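Local coordinates for alkaline phosphatase D (Bacillus subtilis, PDB 2YEQ), which hydrolyses phosphate esters, acting as a phosphodiesterase whose active site holds iron and calcium, at residues W208-N219 against F231-Y242. Numbering follows the deposited sequence.
Sequences WDDHEVENNYAN and FVLRRAAAYQAY. With CA (calcium ion), chain B; CA (calcium ion), chain C; NA (sodium ion), chain D; EDO (1,2-ethanediol), chain E.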
loop_
_atom_site.group_PDB
_atom_site.type_symbol
_atom_site.label_atom_id
_atom_site.label_comp_id
_atom_site.label_asym_id
_atom_site.label_seq_id
_atom_site.Cartn_x
_atom_site.Cartn_y
_atom_site.Cartn_z
ATOM N N TRP A 208 3.858 -0.682 4.397
ATOM C CA TRP A 208 4.559 0.490 3.852
ATOM C C TRP A 208 5.481 0.059 2.732
ATOM O O TRP A 208 5.754 -1.121 2.582
ATOM C CB TRP A 208 5.377 1.199 4.952
ATOM C CG TRP A 208 6.232 0.320 5.785
ATOM C CD1 TRP A 208 6.996 -0.737 5.374
ATOM C CD2 TRP A 208 6.427 0.429 7.200
ATOM N NE1 TRP A 208 7.644 -1.295 6.458
ATOM C CE2 TRP A 208 7.316 -0.595 7.585
ATOM C CE3 TRP A 208 5.951 1.310 8.176
ATOM C CZ2 TRP A 208 7.716 -0.779 8.905
ATOM C CZ3 TRP A 208 6.339 1.127 9.485
ATOM C CH2 TRP A 208 7.230 0.089 9.841
ATOM N N ASP A 209 5.965 1.019 1.966
ATOM C CA ASP A 209 7.088 0.802 1.063
ATOM C C ASP A 209 8.185 1.803 1.457
ATOM O O ASP A 209 8.414 1.991 2.662
ATOM C CB ASP A 209 6.695 0.905 -0.424
ATOM C CG ASP A 209 7.797 0.376 -1.363
ATOM O OD1 ASP A 209 8.479 -0.627 -0.996
ATOM O OD2 ASP A 209 8.008 1.012 -2.458
ATOM N N ASP A 210 8.847 2.441 0.502
ATOM C CA ASP A 210 10.045 3.256 0.841
ATOM C C ASP A 210 9.732 4.658 1.306
ATOM O O ASP A 210 10.375 5.144 2.236
ATOM C CB ASP A 210 11.091 3.315 -0.291
ATOM C CG ASP A 210 10.517 3.653 -1.642
ATOM O OD1 ASP A 210 9.289 3.435 -1.868
ATOM O OD2 ASP A 210 11.286 4.135 -2.508
ATOM N N HIS A 211 8.749 5.308 0.674
ATOM C CA HIS A 211 8.534 6.718 0.894
ATOM C C HIS A 211 7.905 7.095 2.227
ATOM O O HIS A 211 7.915 8.276 2.589
ATOM C CB HIS A 211 7.798 7.339 -0.269
ATOM C CG HIS A 211 8.648 7.545 -1.485
ATOM N ND1 HIS A 211 9.653 8.492 -1.546
ATOM C CD2 HIS A 211 8.598 6.967 -2.711
ATOM C CE1 HIS A 211 10.170 8.497 -2.764
ATOM N NE2 HIS A 211 9.563 7.567 -3.484
ATOM N N GLU A 212 7.423 6.110 2.988
ATOM C CA GLU A 212 7.084 6.353 4.378
ATOM C C GLU A 212 8.337 6.743 5.218
ATOM O O GLU A 212 8.188 7.257 6.324
ATOM C CB GLU A 212 6.460 5.120 4.985
ATOM C CG GLU A 212 4.985 4.966 4.600
ATOM C CD GLU A 212 4.708 4.141 3.336
ATOM O OE1 GLU A 212 5.619 3.840 2.516
ATOM O OE2 GLU A 212 3.495 3.809 3.159
ATOM N N VAL A 213 9.539 6.425 4.706
ATOM C CA VAL A 213 10.807 6.877 5.317
ATOM C C VAL A 213 11.577 7.734 4.358
ATOM O O VAL A 213 11.666 8.954 4.535
ATOM C CB VAL A 213 11.673 5.727 5.827
ATOM C CG1 VAL A 213 12.844 6.322 6.718
ATOM C CG2 VAL A 213 10.848 4.715 6.606
ATOM N N GLU A 214 12.147 7.112 3.331
ATOM C CA GLU A 214 12.897 7.840 2.324
ATOM C C GLU A 214 13.045 6.966 1.101
ATOM O O GLU A 214 13.170 5.750 1.229
ATOM C CB GLU A 214 14.311 8.267 2.825
ATOM C CG GLU A 214 15.041 9.163 1.777
ATOM C CD GLU A 214 16.521 9.541 2.109
ATOM O OE1 GLU A 214 17.222 8.689 2.688
ATOM O OE2 GLU A 214 16.954 10.678 1.724
ATOM N N ASN A 215 13.089 7.596 -0.068
ATOM C CA ASN A 215 13.231 6.876 -1.335
ATOM C C ASN A 215 14.314 5.783 -1.349
ATOM O O ASN A 215 15.496 6.047 -1.034
ATOM C CB ASN A 215 13.548 7.842 -2.480
ATOM C CG ASN A 215 13.426 7.181 -3.851
ATOM O OD1 ASN A 215 12.375 6.600 -4.180
ATOM N ND2 ASN A 215 14.490 7.274 -4.661
ATOM N N ASN A 216 13.895 4.582 -1.755
ATOM C CA ASN A 216 14.762 3.431 -2.018
ATOM C C ASN A 216 15.683 3.031 -0.885
ATOM O O ASN A 216 16.782 2.505 -1.126
ATOM C CB ASN A 216 15.575 3.647 -3.301
ATOM C CG ASN A 216 14.735 3.426 -4.587
ATOM O OD1 ASN A 216 13.581 3.800 -4.637
ATOM N ND2 ASN A 216 15.342 2.830 -5.626
ATOM N N TYR A 217 15.229 3.226 0.348
ATOM C CA TYR A 217 15.941 2.699 1.468
ATOM C C TYR A 217 15.943 1.178 1.453
ATOM O O TYR A 217 15.041 0.529 0.890
ATOM C CB TYR A 217 15.430 3.263 2.794
ATOM C CG TYR A 217 14.300 2.592 3.544
ATOM C CD1 TYR A 217 14.545 1.614 4.476
ATOM C CD2 TYR A 217 12.966 3.020 3.376
ATOM C CE1 TYR A 217 13.535 1.058 5.220
ATOM C CE2 TYR A 217 11.931 2.462 4.111
ATOM C CZ TYR A 217 12.196 1.488 5.015
ATOM O OH TYR A 217 11.180 0.932 5.755
ATOM N N ALA A 218 16.958 0.611 2.099
ATOM C CA ALA A 218 17.084 -0.841 2.205
ATOM C C ALA A 218 17.545 -1.202 3.608
ATOM O O ALA A 218 18.733 -1.061 3.922
ATOM C CB ALA A 218 18.079 -1.345 1.127
ATOM N N ASN A 219 16.602 -1.664 4.445
ATOM C CA ASN A 219 16.853 -1.916 5.858
ATOM C C ASN A 219 17.379 -0.607 6.528
ATOM O O ASN A 219 16.584 0.349 6.747
ATOM C CB ASN A 219 17.781 -3.135 6.044
ATOM C CG ASN A 219 17.808 -3.651 7.446
ATOM O OD1 ASN A 219 17.474 -2.945 8.426
ATOM N ND2 ASN A 219 18.204 -4.922 7.584
ATOM N N PHE A 231 20.309 7.841 9.254
ATOM C CA PHE A 231 19.135 7.153 8.706
ATOM C C PHE A 231 18.423 6.303 9.740
ATOM O O PHE A 231 17.197 6.241 9.746
ATOM C CB PHE A 231 19.476 6.312 7.496
ATOM C CG PHE A 231 18.255 5.640 6.904
ATOM C CD1 PHE A 231 17.342 6.391 6.189
ATOM C CD2 PHE A 231 17.989 4.307 7.161
ATOM C CE1 PHE A 231 16.164 5.816 5.675
ATOM C CE2 PHE A 231 16.825 3.708 6.643
ATOM C CZ PHE A 231 15.914 4.474 5.909
ATOM N N VAL A 232 19.165 5.674 10.643
ATOM C CA VAL A 232 18.544 4.863 11.676
ATOM C C VAL A 232 17.644 5.699 12.594
ATOM O O VAL A 232 16.564 5.259 13.007
ATOM C CB VAL A 232 19.585 4.071 12.481
ATOM C CG1 VAL A 232 18.913 3.256 13.607
ATOM C CG2 VAL A 232 20.357 3.143 11.531
ATOM N N LEU A 233 18.095 6.906 12.915
ATOM C CA LEU A 233 17.285 7.820 13.700
ATOM C C LEU A 233 16.048 8.229 12.897
ATOM O O LEU A 233 14.951 8.304 13.415
ATOM C CB LEU A 233 18.109 9.047 14.080
ATOM C CG LEU A 233 19.230 8.771 15.091
ATOM C CD1 LEU A 233 20.127 10.015 15.205
ATOM C CD2 LEU A 233 18.606 8.387 16.426
ATOM N N ARG A 234 16.252 8.477 11.619
ATOM C CA ARG A 234 15.157 8.821 10.739
ATOM C C ARG A 234 14.109 7.692 10.621
ATOM O O ARG A 234 12.905 7.940 10.654
ATOM C CB ARG A 234 15.724 9.170 9.391
ATOM C CG ARG A 234 14.800 9.885 8.521
ATOM C CD ARG A 234 15.476 10.246 7.271
ATOM N NE ARG A 234 14.554 10.911 6.384
ATOM C CZ ARG A 234 14.854 11.399 5.201
ATOM N NH1 ARG A 234 16.092 11.342 4.723
ATOM N NH2 ARG A 234 13.901 11.977 4.492
ATOM N N ARG A 235 14.569 6.446 10.537
ATOM C CA ARG A 235 13.660 5.321 10.469
ATOM C C ARG A 235 12.845 5.163 11.743
ATOM O O ARG A 235 11.646 4.867 11.679
ATOM C CB ARG A 235 14.393 4.009 10.144
ATOM C CG ARG A 235 13.466 2.934 9.599
ATOM C CD ARG A 235 14.218 1.683 9.174
ATOM N NE ARG A 235 14.301 0.677 10.230
ATOM C CZ ARG A 235 14.753 -0.561 10.044
ATOM N NH1 ARG A 235 15.204 -0.914 8.854
ATOM N NH2 ARG A 235 14.778 -1.427 11.039
ATOM N N ALA A 236 13.460 5.379 12.896
ATOM C CA ALA A 236 12.738 5.362 14.153
ATOM C C ALA A 236 11.621 6.431 14.206
ATOM O O ALA A 236 10.516 6.140 14.655
ATOM C CB ALA A 236 13.715 5.516 15.375
ATOM N N ALA A 237 11.925 7.640 13.762
ATOM C CA ALA A 237 10.949 8.734 13.700
ATOM C C ALA A 237 9.792 8.398 12.731
ATOM O O ALA A 237 8.626 8.572 13.075
ATOM C CB ALA A 237 11.622 10.007 13.274
ATOM N N ALA A 238 10.145 7.931 11.533
ATOM C CA ALA A 238 9.176 7.565 10.492
ATOM C C ALA A 238 8.269 6.433 10.913
ATOM O O ALA A 238 7.060 6.478 10.689
ATOM C CB ALA A 238 9.904 7.189 9.204
ATOM N N TYR A 239 8.850 5.393 11.503
ATOM C CA TYR A 239 8.062 4.258 11.962
ATOM C C TYR A 239 7.097 4.626 13.087
ATOM O O TYR A 239 5.946 4.140 13.097
ATOM C CB TYR A 239 8.955 3.088 12.387
ATOM C CG TYR A 239 9.598 2.273 11.268
ATOM C CD1 TYR A 239 9.458 2.616 9.936
ATOM C CD2 TYR A 239 10.328 1.132 11.568
ATOM C CE1 TYR A 239 10.044 1.832 8.912
ATOM C CE2 TYR A 239 10.902 0.347 10.577
ATOM C CZ TYR A 239 10.774 0.706 9.259
ATOM O OH TYR A 239 11.348 -0.063 8.262
ATOM N N GLN A 240 7.553 5.455 14.035
ATOM C CA GLN A 240 6.683 5.930 15.114
ATOM C C GLN A 240 5.501 6.739 14.536
ATOM O O GLN A 240 4.356 6.499 14.910
ATOM C CB GLN A 240 7.436 6.790 16.156
ATOM C CG GLN A 240 6.504 7.190 17.329
ATOM C CD GLN A 240 7.218 7.779 18.555
ATOM O OE1 GLN A 240 8.372 7.443 18.868
ATOM N NE2 GLN A 240 6.500 8.625 19.288
ATOM N N ALA A 241 5.783 7.675 13.645
ATOM C CA ALA A 241 4.736 8.512 13.027
ATOM C C ALA A 241 3.740 7.663 12.238
ATOM O O ALA A 241 2.531 7.958 12.229
ATOM C CB ALA A 241 5.321 9.555 12.127
ATOM N N TYR A 242 4.237 6.598 11.606
ATOM C CA TYR A 242 3.369 5.681 10.865
ATOM C C TYR A 242 2.425 4.964 11.814
ATOM O O TYR A 242 1.218 4.966 11.616
ATOM C CB TYR A 242 4.218 4.679 10.092
ATOM C CG TYR A 242 3.469 3.800 9.120
ATOM C CD1 TYR A 242 3.242 4.210 7.826
ATOM C CD2 TYR A 242 3.051 2.530 9.486
ATOM C CE1 TYR A 242 2.552 3.385 6.913
ATOM C CE2 TYR A 242 2.396 1.695 8.581
ATOM C CZ TYR A 242 2.165 2.128 7.306
ATOM O OH TYR A 242 1.528 1.284 6.424
HETATM CA CA CA B . 11.354 4.552 -4.752
HETATM CA CA CA C . 7.720 2.997 -3.580
HETATM NA NA NA D . 16.409 12.584 0.533
HETATM C C1 EDO E . 10.690 3.787 20.465
HETATM O O1 EDO E . 10.681 3.536 21.867
HETATM C C2 EDO E . 9.842 5.007 20.106
HETATM O O2 EDO E . 9.238 4.841 18.824
HETATM O O HOH W 1 6.142 7.414 8.191
HETATM O O HOH W 2 1.264 2.254 4.106
HETATM O O HOH W 3 18.374 9.471 4.971
HETATM O O HOH W 4 15.536 -4.252 10.378
HETATM O O HOH W 5 18.235 13.281 1.566
HETATM O O HOH W 6 17.637 11.426 -1.009
HETATM O O HOH W 7 14.599 11.817 -0.563
HETATM O O HOH W 8 5.298 2.165 -3.343
HETATM O O HOH W 9 11.445 5.104 -6.910
#
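Tyr217 and Tyr239 meet through their hydroxyls, OH to OH 2.7 Å, each oxygen lying near the plane of the other's ring, and either may donate. Trp208 lies over one face of the Tyr239 ring in an offset stack (planes at 13°), with its CH2 above the ring centre, and Arg235 CG touches the opposite face toward its rim. With an alanine in place of Tyr239, the Tyr217 hydroxyl would probably lose this mate and a gap would open beside the Trp208 indole. Trp208 also turns an edge to the face of Tyr242, its CE3 3.4 Å from Tyr242 CD2, while its NE1 is hydrogen-bonded to Asp277. In this metallophosphatase domain of the calcineurin clan, the loop after strand 203-206 presents Asp209 and Asp210 to one calcium, and Asp210 with Asn215 and Asn216 to a second, while its other side packs on helix 228-245. Second-shell Glu212 accepts the Asp209 backbone N-H at OE1 (2.9 Å), and a water joins its OE2 to Tyr242 OH. Another water donates to both Glu212 O and Ala238 O. Arg235, bent at chi3 (93°), brings NH1 to Asn219 OD1 at 3.1 Å and, weakly, to Asn219 O, while its strongest polar partner is Pro257. Glu214 OE2 binds sodium at 2.3 Å; Glu214 OE1 pairs with Arg234 NH1 (3.5 Å) by charge alone, a shared water bridging the two, and Glu175 is the stronger partner of Arg234.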